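Local coordinates for protein hyaluronidase (Thermobaculum terrenum, PDB 5DIY) that probably hydrolyses O-linked N-acetylglucosamine from proteins as a family 84 glycoside hydrolase, studied here as a mutant altered at the predicted proton donor, at residues C[304-309]-C[321-326]; C[380-385]-C[430-435]. All coordinates share one frame; numbering follows the deposited sequence.

Contact 1. Residues C[304-309]-C[321-326]; sequences MEKFYQ and PAYLTN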
# COMPACT_ATOMS: atom_id res chain seq x y z
N MET C 304 -6.19 17.76 7.08
CA MET C 304 -5.54 16.58 6.51
C MET C 304 -4.32 16.18 7.32
O MET C 304 -4.15 15.01 7.64
CB MET C 304 -5.18 16.77 5.03
CG MET C 304 -6.37 16.64 4.08
SD MET C 304 -7.22 15.05 4.16
CE MET C 304 -5.92 13.94 3.60
N GLU C 305 -3.48 17.16 7.67
CA GLU C 305 -2.34 16.94 8.57
C GLU C 305 -2.79 16.16 9.82
O GLU C 305 -2.20 15.13 10.16
CB GLU C 305 -1.70 18.27 8.99
CG GLU C 305 -0.85 18.94 7.92
CD GLU C 305 0.58 18.42 7.83
OE1 GLU C 305 0.90 17.35 8.40
OE2 GLU C 305 1.41 19.08 7.18
N LYS C 306 -3.85 16.63 10.46
CA LYS C 306 -4.35 16.01 11.69
C LYS C 306 -4.89 14.60 11.46
O LYS C 306 -4.61 13.70 12.24
CB LYS C 306 -5.45 16.87 12.33
CG LYS C 306 -5.77 16.47 13.76
CD LYS C 306 -4.65 16.91 14.69
CE LYS C 306 -4.63 16.14 15.98
NZ LYS C 306 -3.37 16.41 16.72
N PHE C 307 -5.69 14.43 10.41
CA PHE C 307 -6.29 13.15 10.08
C PHE C 307 -5.20 12.13 9.71
O PHE C 307 -5.33 10.94 10.04
CB PHE C 307 -7.30 13.33 8.95
CG PHE C 307 -7.95 12.06 8.49
CD1 PHE C 307 -8.83 11.37 9.33
CD2 PHE C 307 -7.70 11.54 7.22
CE1 PHE C 307 -9.44 10.20 8.91
CE2 PHE C 307 -8.31 10.37 6.80
CZ PHE C 307 -9.18 9.70 7.64
N TYR C 308 -4.14 12.60 9.04
CA TYR C 308 -3.03 11.72 8.64
C TYR C 308 -2.29 11.13 9.84
O TYR C 308 -1.78 10.01 9.75
CB TYR C 308 -2.04 12.40 7.67
CG TYR C 308 -0.84 11.52 7.40
CD1 TYR C 308 -1.01 10.23 6.87
CD2 TYR C 308 0.45 11.92 7.74
CE1 TYR C 308 0.06 9.37 6.67
CE2 TYR C 308 1.54 11.07 7.53
CZ TYR C 308 1.34 9.80 7.00
OH TYR C 308 2.39 8.95 6.80
N GLN C 309 -2.26 11.83 10.98
CA GLN C 309 -1.64 11.28 12.20
C GLN C 309 -2.25 9.94 12.67
O GLN C 309 -1.55 9.15 13.30
CB GLN C 309 -1.70 12.29 13.34
CG GLN C 309 -0.83 13.51 13.15
CD GLN C 309 -0.98 14.52 14.27
OE1 GLN C 309 -1.96 14.50 15.02
NE2 GLN C 309 -0.00 15.42 14.40
N PRO C 321 0.54 4.42 15.57
CA PRO C 321 0.62 5.87 15.33
C PRO C 321 1.32 6.64 16.45
O PRO C 321 0.89 6.57 17.60
CB PRO C 321 -0.85 6.27 15.21
CG PRO C 321 -1.51 5.06 14.62
CD PRO C 321 -0.76 3.87 15.16
N ALA C 322 2.39 7.34 16.10
CA ALA C 322 3.33 7.87 17.10
C ALA C 322 2.75 9.01 17.93
O ALA C 322 2.90 9.03 19.15
CB ALA C 322 4.64 8.29 16.45
N TYR C 323 2.08 9.95 17.26
CA TYR C 323 1.50 11.11 17.95
C TYR C 323 0.54 10.68 19.06
O TYR C 323 0.66 11.14 20.19
CB TYR C 323 0.82 12.06 16.96
CG TYR C 323 0.15 13.27 17.60
CD1 TYR C 323 -1.13 13.18 18.14
CD2 TYR C 323 0.80 14.50 17.66
CE1 TYR C 323 -1.75 14.27 18.72
CE2 TYR C 323 0.19 15.60 18.25
CZ TYR C 323 -1.08 15.48 18.78
OH TYR C 323 -1.71 16.56 19.36
N LEU C 324 -0.42 9.82 18.74
CA LEU C 324 -1.40 9.41 19.75
C LEU C 324 -0.79 8.50 20.81
O LEU C 324 -1.16 8.59 21.98
CB LEU C 324 -2.67 8.81 19.13
CG LEU C 324 -3.73 9.83 18.68
CD1 LEU C 324 -4.95 9.11 18.12
CD2 LEU C 324 -4.16 10.78 19.80
N THR C 325 0.15 7.64 20.41
CA THR C 325 0.87 6.79 21.37
C THR C 325 1.56 7.65 22.43
O THR C 325 1.38 7.40 23.63
CB THR C 325 1.91 5.90 20.66
OG1 THR C 325 1.23 4.98 19.81
CG2 THR C 325 2.74 5.10 21.66
N ASN C 326 2.29 8.67 21.99
CA ASN C 326 2.96 9.59 22.91
C ASN C 326 1.96 10.39 23.76
O ASN C 326 2.16 10.56 24.96
CB ASN C 326 3.88 10.55 22.15
CG ASN C 326 5.03 9.84 21.45
OD1 ASN C 326 5.44 8.76 21.83
ND2 ASN C 326 5.55 10.46 20.40
O HOH W 1 -1.70 9.67 16.19
O HOH W 2 1.36 9.88 14.31

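Contact 2. Residues C[380-385]-C[430-435]; sequences KLWTDY and VDFRTR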
# COMPACT_ATOMS: atom_id res chain seq x y z
N LYS C 380 -14.40 9.31 13.43
CA LYS C 380 -15.41 9.97 14.28
C LYS C 380 -15.85 9.08 15.44
O LYS C 380 -15.96 9.56 16.57
CB LYS C 380 -16.65 10.42 13.47
CG LYS C 380 -17.81 10.85 14.36
CD LYS C 380 -18.70 11.91 13.75
CE LYS C 380 -19.73 12.40 14.78
NZ LYS C 380 -20.61 11.30 15.27
N LEU C 381 -16.11 7.81 15.17
CA LEU C 381 -16.47 6.87 16.24
C LEU C 381 -15.42 6.84 17.37
O LEU C 381 -15.77 6.98 18.54
CB LEU C 381 -16.72 5.46 15.68
CG LEU C 381 -18.17 5.02 15.34
CD1 LEU C 381 -19.10 6.17 14.97
CD2 LEU C 381 -18.17 3.96 14.25
N TRP C 382 -14.14 6.69 17.01
CA TRP C 382 -13.08 6.69 18.04
C TRP C 382 -13.07 7.99 18.83
O TRP C 382 -12.84 7.99 20.03
CB TRP C 382 -11.69 6.45 17.42
CG TRP C 382 -11.38 5.03 17.00
CD1 TRP C 382 -11.02 4.61 15.76
CD2 TRP C 382 -11.36 3.87 17.84
NE1 TRP C 382 -10.80 3.25 15.76
CE2 TRP C 382 -11.00 2.77 17.03
CE3 TRP C 382 -11.63 3.64 19.20
CZ2 TRP C 382 -10.89 1.47 17.52
CZ3 TRP C 382 -11.53 2.34 19.69
CH2 TRP C 382 -11.16 1.27 18.85
N THR C 383 -13.36 9.10 18.14
CA THR C 383 -13.49 10.42 18.76
C THR C 383 -14.67 10.50 19.74
O THR C 383 -14.52 11.04 20.84
CB THR C 383 -13.63 11.53 17.69
OG1 THR C 383 -12.64 11.33 16.67
CG2 THR C 383 -13.49 12.92 18.30
N ASP C 384 -15.82 9.95 19.35
CA ASP C 384 -16.99 9.84 20.24
C ASP C 384 -16.64 9.09 21.52
O ASP C 384 -17.08 9.45 22.61
CB ASP C 384 -18.17 9.11 19.56
CG ASP C 384 -18.81 9.91 18.42
OD1 ASP C 384 -18.73 11.15 18.40
OD2 ASP C 384 -19.41 9.26 17.54
N TYR C 385 -15.82 8.04 21.38
CA TYR C 385 -15.49 7.19 22.53
C TYR C 385 -14.51 7.90 23.48
O TYR C 385 -14.64 7.79 24.70
CB TYR C 385 -14.94 5.83 22.08
CG TYR C 385 -15.77 5.08 21.05
CD1 TYR C 385 -17.12 5.39 20.81
CD2 TYR C 385 -15.20 4.04 20.33
CE1 TYR C 385 -17.86 4.70 19.86
CE2 TYR C 385 -15.94 3.33 19.39
CZ TYR C 385 -17.26 3.67 19.15
OH TYR C 385 -17.99 2.97 18.21
N VAL C 430 -14.18 -4.18 18.02
CA VAL C 430 -13.61 -5.42 17.47
C VAL C 430 -14.00 -5.61 15.98
O VAL C 430 -13.20 -6.12 15.20
CB VAL C 430 -13.98 -6.66 18.32
CG1 VAL C 430 -13.53 -7.96 17.64
CG2 VAL C 430 -13.37 -6.56 19.71
N ASP C 431 -15.21 -5.17 15.62
CA ASP C 431 -15.73 -5.25 14.23
C ASP C 431 -15.40 -4.09 13.30
O ASP C 431 -15.88 -4.08 12.16
CB ASP C 431 -17.25 -5.44 14.26
CG ASP C 431 -17.67 -6.73 14.92
OD1 ASP C 431 -16.91 -7.72 14.83
OD2 ASP C 431 -18.76 -6.77 15.53
N PHE C 432 -14.60 -3.11 13.73
CA PHE C 432 -14.20 -2.02 12.84
C PHE C 432 -13.47 -2.59 11.63
O PHE C 432 -12.69 -3.52 11.76
CB PHE C 432 -13.30 -0.99 13.58
CG PHE C 432 -14.06 0.04 14.39
CD1 PHE C 432 -15.41 -0.14 14.75
CD2 PHE C 432 -13.41 1.19 14.82
CE1 PHE C 432 -16.07 0.82 15.51
CE2 PHE C 432 -14.08 2.15 15.57
CZ PHE C 432 -15.40 1.96 15.92
N ARG C 433 -13.77 -2.04 10.46
CA ARG C 433 -13.20 -2.50 9.19
C ARG C 433 -11.85 -1.87 8.86
O ARG C 433 -11.08 -2.45 8.09
CB ARG C 433 -14.16 -2.19 8.03
CG ARG C 433 -15.53 -2.86 8.13
CD ARG C 433 -16.60 -1.97 7.51
NE ARG C 433 -17.86 -2.66 7.25
CZ ARG C 433 -18.98 -2.06 6.82
NH1 ARG C 433 -19.01 -0.74 6.60
NH2 ARG C 433 -20.07 -2.79 6.60
N THR C 434 -11.56 -0.69 9.42
CA THR C 434 -10.31 0.02 9.14
C THR C 434 -9.36 0.00 10.32
O THR C 434 -9.75 -0.31 11.45
CB THR C 434 -10.54 1.49 8.75
OG1 THR C 434 -10.76 2.29 9.92
CG2 THR C 434 -11.70 1.63 7.77
N ARG C 435 -8.11 0.37 10.03
CA ARG C 435 -7.06 0.48 11.04
C ARG C 435 -6.77 1.95 11.39
O ARG C 435 -5.65 2.30 11.77
CB ARG C 435 -5.79 -0.23 10.53
CG ARG C 435 -4.73 -0.46 11.61
CD ARG C 435 -4.31 -1.91 11.77
NE ARG C 435 -3.15 -2.27 10.97
CZ ARG C 435 -1.99 -2.79 11.40
NH1 ARG C 435 -1.73 -3.02 12.69
NH2 ARG C 435 -1.06 -3.08 10.51
O HOH W 3 -9.60 1.18 14.02

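Contact 1. Residues C[304-309]-C[321-326]
Gln309 lays its carboxamide over one face of the Tyr323 ring, an amide-on-aromatic packing where helix 301-308 ends and, after a loop, helix 322-336 begins. From CB, which points toward the second helix, the Gln309 chain sets out with CG beside the backbone N (chi1 -69°) and runs extended, which carries the amide across to the tyrosine. Gln309 CD faces Tyr323 CG, and Gln309 OE1 sits 3.4 Å above the Tyr323 ring plane. Gln309 NE2 lies 3.5 Å from Tyr323 CD2. Amide and ring planes are 27° apart, nearly face to face, with OE1 over the centre of the ring. Gln309 OE1 also accepts a 2.9 Å hydrogen bond from Lys306 NZ, which helps to hold the amide in this rotation. That ammonium reaches the phenol end of the ring as well, and Glu350 of helix 340-362 forms a salt bridge with Lys306 NZ and a hydrogen bond with Tyr323 OH. Two waters link the backbones: both donate to Gln309 O, one accepting from Leu324 N and the other from Tyr323 N, thereby bridging the end of one segment to the first turn of the next helix. Beside them, Pro321, at the N-cap position, brings its CB to 3.5 Å from Gln309 O.

Contact 2. Residues C[380-385]-C[430-435]
Phe432 pushes its ring edge against one face of the Trp382 indole, an offset edge-to-face pair with centroids 4.9 Å apart and planes at 68°. Phe432 CE2 leads, 3.5 Å from Trp382 CE2 and displaced toward the rim of the indole, while the neighbouring Phe432 CD2 lies near Trp382 NE1 and CZ2. The far end of the phenylalanine meets two more side chains of helix 373-398: Phe432 CZ lies 3.7 Å from Leu381 CB and 3.6 Å from Tyr385 OH, which stands at the ring edge near its plane. One aromatic side chain from the loop between helices 412-428 and 440-451 is thus held by three helical residues. Its CG lies beside the backbone N (chi1 -82°), directing the ring toward that helix. Trp382 NE1 donates in the indole plane to a water at 3.0 Å, and the water donates in turn to Thr434 O, also at 3.0 Å. Further out, Val441, Arg442 and Leu445 of helix 440-451 pack on the tryptophan, and Glu378, one turn before Trp382, accepts hydrogen bonds from Arg433 N and Thr434 OG1. With a leucine in place of Trp382, the edge of Phe432 would probably be left without the indole face and the water between the segments without its N-H donor. Across the two segments the direct contacts are dispersion and aromatic packing; polarity enters through the water, which lets the indole N-H reach a backbone carbonyl that it does not touch itself.

Overall arrangement
From the N terminus the chain first builds the eight-stranded parallel barrel of the TIM-barrel type, and both contacts lie in the mainly helical part of the chain that follows the barrel. Contact 1 comes first, closing a loop of 11 residues between its two segments, without helix or strand, and so joining helix 301-308 to helix 322-336. Contact 2 opens and closes later, spanning 44 residues that include helix 412-428 and an unmodelled gap; it ties helix 373-398 to the loop before helix 440-451. The two are in series, neither nesting nor crossing, with centres about 15 Å apart and no touch between them. Helix 440-451 packs against both contacts, on Pro321 and Leu324 of the first and on Tyr385 of the second.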